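Local structure of matrix protein VP40 (Lake Victoria marburgvirus, 5B0V) at residues G101-F106 with P145-R150; T204-V209 with A308-T313; P216-P221 with P285-Q290. The protein drives assembly and budding of Marburg virus particles as the viral matrix protein, working as a dimer that reorganises into multimers at the plasma membrane. One frame throughout, in Å; residues are numbered along the deposited sequence.

Contact 1. Residues G101-F106 with P145-R150; sequences GIMSNF and PAHPLR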
loop_
_atom_site.group_PDB
_atom_site.type_symbol
_atom_site.label_atom_id
_atom_site.label_comp_id
_atom_site.label_asym_id
_atom_site.label_seq_id
_atom_site.Cartn_x
_atom_site.Cartn_y
_atom_site.Cartn_z
ATOM N N GLY A 101 2.767 -13.461 8.390
ATOM C CA GLY A 101 3.215 -14.514 7.511
ATOM C C GLY A 101 4.405 -14.183 6.648
ATOM O O GLY A 101 4.780 -13.023 6.466
ATOM N N ILE A 102 4.969 -15.233 6.079
ATOM C CA ILE A 102 5.997 -15.113 5.070
ATOM C C ILE A 102 5.465 -15.642 3.753
ATOM O O ILE A 102 4.929 -16.721 3.716
ATOM C CB ILE A 102 7.209 -15.921 5.490
ATOM C CG1 ILE A 102 7.757 -15.328 6.783
ATOM C CG2 ILE A 102 8.240 -15.937 4.374
ATOM C CD1 ILE A 102 8.954 -16.054 7.304
HETATM N N MSE A 103 5.640 -14.900 2.668
HETATM C CA MSE A 103 5.124 -15.304 1.349
HETATM C C MSE A 103 6.134 -15.062 0.264
HETATM O O MSE A 103 6.912 -14.117 0.304
HETATM C CB MSE A 103 3.885 -14.488 0.994
HETATM C CG MSE A 103 3.022 -15.110 -0.104
HETATM SE SE MSE A 103 1.607 -13.815 -0.547
HETATM C CE MSE A 103 2.852 -12.595 -1.449
ATOM N N SER A 104 6.142 -15.954 -0.714
ATOM C CA SER A 104 6.951 -15.751 -1.902
ATOM C C SER A 104 6.055 -15.237 -3.036
ATOM O O SER A 104 4.857 -15.543 -3.108
ATOM C CB SER A 104 7.644 -17.052 -2.295
ATOM O OG SER A 104 6.680 -18.078 -2.492
ATOM N N ASN A 105 6.644 -14.459 -3.925
ATOM C CA ASN A 105 5.873 -13.823 -4.976
ATOM C C ASN A 105 5.015 -14.767 -5.819
ATOM O O ASN A 105 3.931 -14.392 -6.244
ATOM C CB ASN A 105 6.785 -12.977 -5.854
ATOM C CG ASN A 105 7.287 -11.735 -5.138
ATOM O OD1 ASN A 105 6.791 -11.372 -4.076
ATOM N ND2 ASN A 105 8.293 -11.102 -5.696
ATOM N N PHE A 106 5.447 -16.008 -6.025
ATOM C CA PHE A 106 4.631 -16.934 -6.843
ATOM C C PHE A 106 3.338 -17.380 -6.159
ATOM O O PHE A 106 2.441 -17.843 -6.831
ATOM C CB PHE A 106 5.418 -18.157 -7.299
ATOM C CG PHE A 106 5.709 -19.127 -6.202
ATOM C CD1 PHE A 106 4.721 -20.013 -5.730
ATOM C CD2 PHE A 106 6.978 -19.180 -5.634
ATOM C CE1 PHE A 106 5.008 -20.905 -4.695
ATOM C CE2 PHE A 106 7.269 -20.080 -4.604
ATOM C CZ PHE A 106 6.281 -20.934 -4.129
ATOM N N PRO A 145 -10.161 -15.123 -1.021
ATOM C CA PRO A 145 -10.061 -16.542 -0.901
ATOM C C PRO A 145 -8.673 -17.044 -1.207
ATOM O O PRO A 145 -7.948 -16.452 -1.998
ATOM C CB PRO A 145 -11.038 -17.046 -1.964
ATOM C CG PRO A 145 -11.338 -15.874 -2.833
ATOM C CD PRO A 145 -11.240 -14.709 -1.928
ATOM N N ALA A 146 -8.323 -18.158 -0.586
ATOM C CA ALA A 146 -7.133 -18.875 -0.982
ATOM C C ALA A 146 -5.873 -18.090 -0.719
ATOM O O ALA A 146 -4.796 -18.560 -1.046
ATOM C CB ALA A 146 -7.202 -19.207 -2.463
ATOM N N HIS A 147 -5.973 -16.904 -0.127
ATOM C CA HIS A 147 -4.781 -16.109 0.032
ATOM C C HIS A 147 -3.865 -16.720 1.073
ATOM O O HIS A 147 -4.321 -17.080 2.138
ATOM C CB HIS A 147 -5.083 -14.669 0.410
ATOM C CG HIS A 147 -3.931 -13.771 0.125
ATOM N ND1 HIS A 147 -2.757 -13.827 0.840
ATOM C CD2 HIS A 147 -3.715 -12.890 -0.873
ATOM C CE1 HIS A 147 -1.883 -12.985 0.331
ATOM N NE2 HIS A 147 -2.446 -12.392 -0.704
ATOM N N PRO A 148 -2.572 -16.840 0.759
ATOM C CA PRO A 148 -1.593 -17.432 1.678
ATOM C C PRO A 148 -1.620 -16.847 3.080
ATOM O O PRO A 148 -1.573 -17.596 4.028
ATOM C CB PRO A 148 -0.244 -17.133 1.022
ATOM C CG PRO A 148 -0.555 -17.007 -0.406
ATOM C CD PRO A 148 -1.986 -16.558 -0.554
ATOM N N LEU A 149 -1.635 -15.534 3.193
ATOM C CA LEU A 149 -1.701 -14.852 4.487
ATOM C C LEU A 149 -3.097 -14.897 5.091
ATOM O O LEU A 149 -4.095 -14.509 4.455
ATOM C CB LEU A 149 -1.272 -13.391 4.352
ATOM C CG LEU A 149 0.092 -13.158 3.712
ATOM C CD1 LEU A 149 0.304 -11.674 3.509
ATOM C CD2 LEU A 149 1.215 -13.748 4.535
ATOM N N ARG A 150 -3.155 -15.340 6.340
ATOM C CA ARG A 150 -4.444 -15.518 6.993
ATOM C C ARG A 150 -5.249 -14.205 7.048
ATOM O O ARG A 150 -6.452 -14.211 6.797
ATOM C CB ARG A 150 -4.273 -16.097 8.405
ATOM C CG ARG A 150 -5.600 -16.483 9.016
ATOM C CD ARG A 150 -5.504 -16.900 10.471
ATOM N NE ARG A 150 -6.803 -16.710 11.124
ATOM C CZ ARG A 150 -7.835 -17.547 11.036
ATOM N NH1 ARG A 150 -7.746 -18.665 10.331
ATOM N NH2 ARG A 150 -8.982 -17.259 11.644
#
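The selenomethionine Met103, near the end of strand 91-104, lies against Pro148 and His147 of the loop that leads into helix 150-154, while Leu149 from the same loop reaches Gly101. The contact thus joins strand 91-104, outermost within this chain in a mixed beta-sheet, to a helix-entry loop, side chain against side chain with a backbone contact at Gly101. Met103 has the most surface buried here. Its CG is anti to the backbone N (chi1 -161°), and the chain stays extended through SE before bending at chi3. SE consequently meets the loop, 3.9 Å from Pro148 CG, and Met103 CG lies 4.0 Å from Pro148 CB. The same SE atom is 3.7 Å from His147 CE1. Measured to the centroid of the His147 ring the selenium is 4.6 Å away, in an oblique selenium-aromatic approach akin to a Met-aromatic contact, and the two side chains cross at about a right angle. Leu149, at the N-cap position just before helix 150-154, lies beside this patch. Its CD2 comes 3.7 Å from Gly101 CA. At the phi of Gly101 (140°) a side chain would be jammed against the carbonyl O of the preceding residue, so the backbone itself calls for glycine, and such a side chain would also point into the CD2 methyl. CD2 is within 4.5 Å of Met103 CB as well, a looser approach. Helix 110-119 packs on the same side chains, with Thr113 touching both Met103 and Leu149, and Leu117 touching Leu149. The His147 ring is fixed at both nitrogens: NE2 is hydrogen-bonded to Thr113 OG1, and ND1 accepts from the backbone N of Leu149 at 3.1 Å, with that nitrogen lying 4° out of the ring plane.

Contact 2. Residues T204-V209 with A308-T313; sequences TMHPAV and AYANPT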
loop_
_atom_site.group_PDB
_atom_site.type_symbol
_atom_site.label_atom_id
_atom_site.label_comp_id
_atom_site.label_asym_id
_atom_site.label_seq_id
_atom_site.Cartn_x
_atom_site.Cartn_y
_atom_site.Cartn_z
ATOM N N THR A 204 0.215 -32.555 2.423
ATOM C CA THR A 204 1.094 -33.493 3.059
ATOM C C THR A 204 1.671 -32.803 4.265
ATOM O O THR A 204 1.752 -31.577 4.285
ATOM C CB THR A 204 2.246 -33.867 2.125
ATOM O OG1 THR A 204 1.718 -34.070 0.820
ATOM C CG2 THR A 204 2.954 -35.153 2.606
HETATM N N MSE A 205 2.068 -33.605 5.255
HETATM C CA MSE A 205 2.685 -33.105 6.494
HETATM C C MSE A 205 4.144 -33.447 6.494
HETATM O O MSE A 205 4.542 -34.417 5.870
HETATM C CB MSE A 205 1.948 -33.721 7.674
HETATM C CG MSE A 205 0.605 -33.020 7.784
HETATM SE SE MSE A 205 -0.461 -33.653 9.281
HETATM C CE MSE A 205 -0.070 -32.212 10.567
ATOM N N HIS A 206 4.976 -32.630 7.122
ATOM C CA HIS A 206 6.417 -32.866 7.055
ATOM C C HIS A 206 7.088 -32.561 8.346
ATOM O O HIS A 206 6.543 -31.839 9.160
ATOM C CB HIS A 206 7.069 -32.027 5.970
ATOM C CG HIS A 206 6.309 -32.054 4.695
ATOM N ND1 HIS A 206 6.672 -32.842 3.629
ATOM C CD2 HIS A 206 5.152 -31.446 4.340
ATOM C CE1 HIS A 206 5.793 -32.688 2.653
ATOM N NE2 HIS A 206 4.856 -31.852 3.061
ATOM N N PRO A 207 8.291 -33.098 8.526
ATOM C CA PRO A 207 8.998 -32.822 9.743
ATOM C C PRO A 207 9.133 -31.340 9.947
ATOM O O PRO A 207 9.511 -30.611 9.029
ATOM C CB PRO A 207 10.359 -33.456 9.492
ATOM C CG PRO A 207 10.077 -34.572 8.567
ATOM C CD PRO A 207 8.986 -34.083 7.688
ATOM N N ALA A 208 8.799 -30.903 11.148
ATOM C CA ALA A 208 8.887 -29.504 11.518
ATOM C C ALA A 208 9.330 -29.387 12.955
ATOM O O ALA A 208 9.146 -30.332 13.747
ATOM C CB ALA A 208 7.539 -28.869 11.373
ATOM N N VAL A 209 9.906 -28.230 13.296
ATOM C CA VAL A 209 10.354 -27.951 14.669
ATOM C C VAL A 209 9.458 -26.914 15.293
ATOM O O VAL A 209 9.298 -25.846 14.747
ATOM C CB VAL A 209 11.819 -27.435 14.668
ATOM C CG1 VAL A 209 12.107 -26.418 15.764
ATOM C CG2 VAL A 209 12.794 -28.592 14.781
ATOM N N ALA A 308 4.065 -31.081 10.406
ATOM C CA ALA A 308 3.161 -29.980 10.122
ATOM C C ALA A 308 2.908 -29.874 8.633
ATOM O O ALA A 308 3.705 -30.352 7.818
ATOM C CB ALA A 308 3.732 -28.690 10.648
ATOM N N TYR A 309 1.780 -29.260 8.287
ATOM C CA TYR A 309 1.505 -28.888 6.914
ATOM C C TYR A 309 2.430 -27.776 6.503
ATOM O O TYR A 309 2.728 -26.869 7.286
ATOM C CB TYR A 309 0.085 -28.377 6.757
ATOM C CG TYR A 309 -0.979 -29.435 6.919
ATOM C CD1 TYR A 309 -1.148 -30.433 5.952
ATOM C CD2 TYR A 309 -1.841 -29.419 8.011
ATOM C CE1 TYR A 309 -2.133 -31.374 6.082
ATOM C CE2 TYR A 309 -2.834 -30.362 8.143
ATOM C CZ TYR A 309 -2.967 -31.336 7.182
ATOM O OH TYR A 309 -3.935 -32.292 7.334
ATOM N N ALA A 310 2.887 -27.833 5.261
ATOM C CA ALA A 310 3.605 -26.712 4.666
ATOM C C ALA A 310 2.613 -25.725 4.082
ATOM O O ALA A 310 2.830 -24.534 4.088
ATOM C CB ALA A 310 4.552 -27.225 3.609
ATOM N N ASN A 311 1.516 -26.244 3.577
ATOM C CA ASN A 311 0.486 -25.438 2.968
ATOM C C ASN A 311 -0.102 -24.498 3.990
ATOM O O ASN A 311 -0.782 -24.965 4.900
ATOM C CB ASN A 311 -0.593 -26.362 2.387
ATOM C CG ASN A 311 -1.734 -25.612 1.750
ATOM O OD1 ASN A 311 -2.094 -24.516 2.179
ATOM N ND2 ASN A 311 -2.316 -26.200 0.706
ATOM N N PRO A 312 0.124 -23.163 3.814
ATOM C CA PRO A 312 -0.248 -22.150 4.794
ATOM C C PRO A 312 -1.756 -21.978 4.966
ATOM O O PRO A 312 -2.201 -21.459 5.987
ATOM C CB PRO A 312 0.379 -20.875 4.232
ATOM C CG PRO A 312 0.346 -21.060 2.769
ATOM C CD PRO A 312 0.643 -22.529 2.582
ATOM N N THR A 313 -2.531 -22.436 3.991
ATOM C CA THR A 313 -3.985 -22.433 4.089
ATOM C C THR A 313 -4.457 -23.490 5.146
ATOM O O THR A 313 -5.605 -23.470 5.568
ATOM C CB THR A 313 -4.636 -22.594 2.676
ATOM O OG1 THR A 313 -4.219 -23.821 2.093
ATOM C CG2 THR A 313 -4.212 -21.459 1.730
#
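Pairing of His206 with Ala308 makes this an antiparallel beta contact near the surface, at the point where strands 205-210 and 304-309 run side by side in a three-stranded sheet. The two residues form a hydrogen-bonded pair: His206 N donates to Ala308 O at 2.7 Å, and Ala308 N returns the bond to His206 O at 2.9 Å. On the face that carries His206 and Ala308, the methyl groups of Ala208 and Ala308 touch, CB to CB, at 3.9 Å. The His206 ring keeps to this side too, and its edge, close to the ring plane, comes near Ala308 O. Lys199 of helix 197-201 touches both His206 and Ala310.

The opposite face holds Met205, a selenomethionine, and Tyr309. The CG of Met205 is anti to the carbonyl carbon (chi1 -74°) and lies over one face of the Tyr309 ring, offset toward the rim, with SE over the same face. The result combines a CH-pi contact from CG with a Met-aromatic contact from selenium. Further along the chain, Asn311 ND2 is hydrogen-bonded to Gly202 O, tying the outgoing chain back to the approach to strand 205-210. Over the tyrosine, Met205 SE sits 4.2 Å from the ring centroid and 19° off the ring normal.

Contact 3. Residues P216-P221 with P285-Q290; sequences PPIVLP and PVVYFQ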
loop_
_atom_site.group_PDB
_atom_site.type_symbol
_atom_site.label_atom_id
_atom_site.label_comp_id
_atom_site.label_asym_id
_atom_site.label_seq_id
_atom_site.Cartn_x
_atom_site.Cartn_y
_atom_site.Cartn_z
ATOM N N PRO A 216 3.869 -20.954 15.228
ATOM C CA PRO A 216 3.658 -22.163 14.428
ATOM C C PRO A 216 4.973 -22.899 14.194
ATOM O O PRO A 216 6.039 -22.287 14.238
ATOM C CB PRO A 216 3.067 -21.629 13.130
ATOM C CG PRO A 216 3.622 -20.239 12.996
ATOM C CD PRO A 216 3.945 -19.732 14.388
ATOM N N PRO A 217 4.904 -24.221 13.990
ATOM C CA PRO A 217 6.130 -24.961 13.763
ATOM C C PRO A 217 6.768 -24.640 12.409
ATOM O O PRO A 217 6.092 -24.258 11.449
ATOM C CB PRO A 217 5.703 -26.431 13.840
ATOM C CG PRO A 217 4.215 -26.443 13.799
ATOM C CD PRO A 217 3.713 -25.032 13.686
ATOM N N ILE A 218 8.081 -24.788 12.384
ATOM C CA ILE A 218 8.913 -24.421 11.270
ATOM C C ILE A 218 9.202 -25.689 10.503
ATOM O O ILE A 218 9.942 -26.531 10.961
ATOM C CB ILE A 218 10.239 -23.857 11.773
ATOM C CG1 ILE A 218 9.963 -22.739 12.801
ATOM C CG2 ILE A 218 11.101 -23.405 10.596
ATOM C CD1 ILE A 218 11.114 -22.312 13.690
ATOM N N VAL A 219 8.596 -25.836 9.342
ATOM C CA VAL A 219 8.879 -26.960 8.484
ATOM C C VAL A 219 10.327 -26.887 8.005
ATOM O O VAL A 219 10.842 -25.833 7.656
ATOM C CB VAL A 219 7.948 -26.988 7.272
ATOM C CG1 VAL A 219 8.337 -28.120 6.321
ATOM C CG2 VAL A 219 6.513 -27.153 7.740
ATOM N N LEU A 220 10.956 -28.046 7.968
ATOM C CA LEU A 220 12.361 -28.164 7.682
ATOM C C LEU A 220 12.610 -28.779 6.332
ATOM O O LEU A 220 11.779 -29.537 5.814
ATOM C CB LEU A 220 12.982 -29.054 8.750
ATOM C CG LEU A 220 12.931 -28.563 10.191
ATOM C CD1 LEU A 220 13.463 -29.634 11.129
ATOM C CD2 LEU A 220 13.750 -27.298 10.345
ATOM N N PRO A 221 13.786 -28.507 5.772
ATOM C CA PRO A 221 14.169 -29.245 4.596
ATOM C C PRO A 221 14.219 -30.754 4.859
ATOM O O PRO A 221 14.236 -31.217 6.005
ATOM C CB PRO A 221 15.586 -28.751 4.298
ATOM C CG PRO A 221 15.832 -27.608 5.194
ATOM C CD PRO A 221 14.929 -27.799 6.356
ATOM N N PRO A 285 21.814 -24.784 4.522
ATOM C CA PRO A 285 20.399 -24.745 4.780
ATOM C C PRO A 285 20.081 -23.843 5.983
ATOM O O PRO A 285 20.703 -23.965 7.037
ATOM C CB PRO A 285 20.080 -26.211 5.040
ATOM C CG PRO A 285 21.341 -26.797 5.583
ATOM C CD PRO A 285 22.473 -25.916 5.204
ATOM N N VAL A 286 19.153 -22.905 5.794
ATOM C CA VAL A 286 18.771 -21.982 6.847
ATOM C C VAL A 286 17.278 -21.674 6.771
ATOM O O VAL A 286 16.784 -21.380 5.701
ATOM C CB VAL A 286 19.552 -20.671 6.719
ATOM C CG1 VAL A 286 19.143 -19.692 7.827
ATOM C CG2 VAL A 286 21.057 -20.925 6.740
ATOM N N VAL A 287 16.576 -21.706 7.908
ATOM C CA VAL A 287 15.164 -21.316 7.942
ATOM C C VAL A 287 14.914 -20.053 8.701
ATOM O O VAL A 287 15.398 -19.859 9.779
ATOM C CB VAL A 287 14.260 -22.349 8.580
ATOM C CG1 VAL A 287 14.071 -23.497 7.638
ATOM C CG2 VAL A 287 14.834 -22.838 9.881
ATOM N N TYR A 288 14.109 -19.199 8.111
ATOM C CA TYR A 288 13.735 -17.971 8.732
ATOM C C TYR A 288 12.357 -18.147 9.293
ATOM O O TYR A 288 11.569 -18.911 8.782
ATOM C CB TYR A 288 13.761 -16.836 7.705
ATOM C CG TYR A 288 15.164 -16.437 7.361
ATOM C CD1 TYR A 288 15.879 -17.132 6.425
ATOM C CD2 TYR A 288 15.772 -15.395 7.994
ATOM C CE1 TYR A 288 17.165 -16.784 6.103
ATOM C CE2 TYR A 288 17.065 -15.042 7.687
ATOM C CZ TYR A 288 17.760 -15.749 6.746
ATOM O OH TYR A 288 19.045 -15.359 6.429
ATOM N N PHE A 289 12.071 -17.444 10.363
ATOM C CA PHE A 289 10.735 -17.468 10.903
ATOM C C PHE A 289 10.478 -16.137 11.601
ATOM O O PHE A 289 11.393 -15.349 11.846
ATOM C CB PHE A 289 10.543 -18.689 11.844
ATOM C CG PHE A 289 11.312 -18.613 13.143
ATOM C CD1 PHE A 289 12.627 -19.049 13.215
ATOM C CD2 PHE A 289 10.717 -18.134 14.282
ATOM C CE1 PHE A 289 13.339 -18.998 14.402
ATOM C CE2 PHE A 289 11.415 -18.076 15.465
ATOM C CZ PHE A 289 12.723 -18.502 15.529
ATOM N N GLN A 290 9.221 -15.890 11.896
ATOM C CA GLN A 290 8.823 -14.627 12.463
ATOM C C GLN A 290 8.456 -14.790 13.913
ATOM O O GLN A 290 7.748 -15.736 14.277
ATOM C CB GLN A 290 7.589 -14.107 11.760
ATOM C CG GLN A 290 7.680 -14.013 10.262
ATOM C CD GLN A 290 6.553 -13.168 9.762
ATOM O OE1 GLN A 290 5.438 -13.662 9.578
ATOM N NE2 GLN A 290 6.809 -11.855 9.618
#
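Ile218 is the central residue of this buried contact, reaching from strand 218-219 to Val287 and Phe289 of strand 286-290 with two different branches. The strands belong to separate three-stranded antiparallel sheets, and their touching parts run nearly antiparallel, at 163°. Their nearest CA atoms, those of Ile218 and Phe289, are 7.2 Å apart, too wide for backbone pairing; the sheets meet through side chains, consistent with a sandwich-like packing of the two.

The CG1 branch of Ile218 stands anti to the carbonyl carbon (chi1 -52°), and an extended chi2 carries CD1 onward to the phenylalanine. Phe289 in turn has its CG between the backbone N and carbonyl carbon (chi1 69°). CD1 of Ile218 comes to rest over one face of the ring, 3.9 Å from its centroid but displaced toward the CG-CD1 side, with Phe289 CD1 at 3.6 Å: a CH-pi contact. The other branch, Ile218 CG2, faces Val287, whose CG2 lies between its backbone N and carbonyl carbon and meets it at 3.8 Å. The second valine methyl, CG1, is anti to the carbonyl carbon, which presents it to the backbone Val219 O at 4.0 Å. At the far end of the contact the rings of Pro221 and Pro285 meet more loosely, CG to CB, at 4.5 Å.

Each strand is also held within its own sheet. Ile218 and Leu220 bond through their backbones to Val209 and Pro207 of strand 205-210, while Val287 pairs with Ile263 of strand 260-264, whose side chain touches both Val287 and Phe289.

In the fold
Contact 3 is the most deeply buried of the three, contact 1 is partly buried and contact 2 lies at the surface. Contacts 2 and 3 share a sheet: strand 205-210 pairs with strand 304-309 in contact 2 and with strand 218-219, whose Ile218 in contact 3 reaches the other three-stranded sheet. Contact 1 belongs to a separate mixed sheet, but Gly101 N makes a weak hydrogen bond to Gln290 OE1, and Ile102 packs on Gln290, linking it to contact 3; Pro148 O packs on Pro312 of contact 2. Backbone bonding marks contact 2 alone; contact 3 is aliphatic and aromatic, and contact 1 sets selenium against histidine and proline, and leucine against glycine backbone.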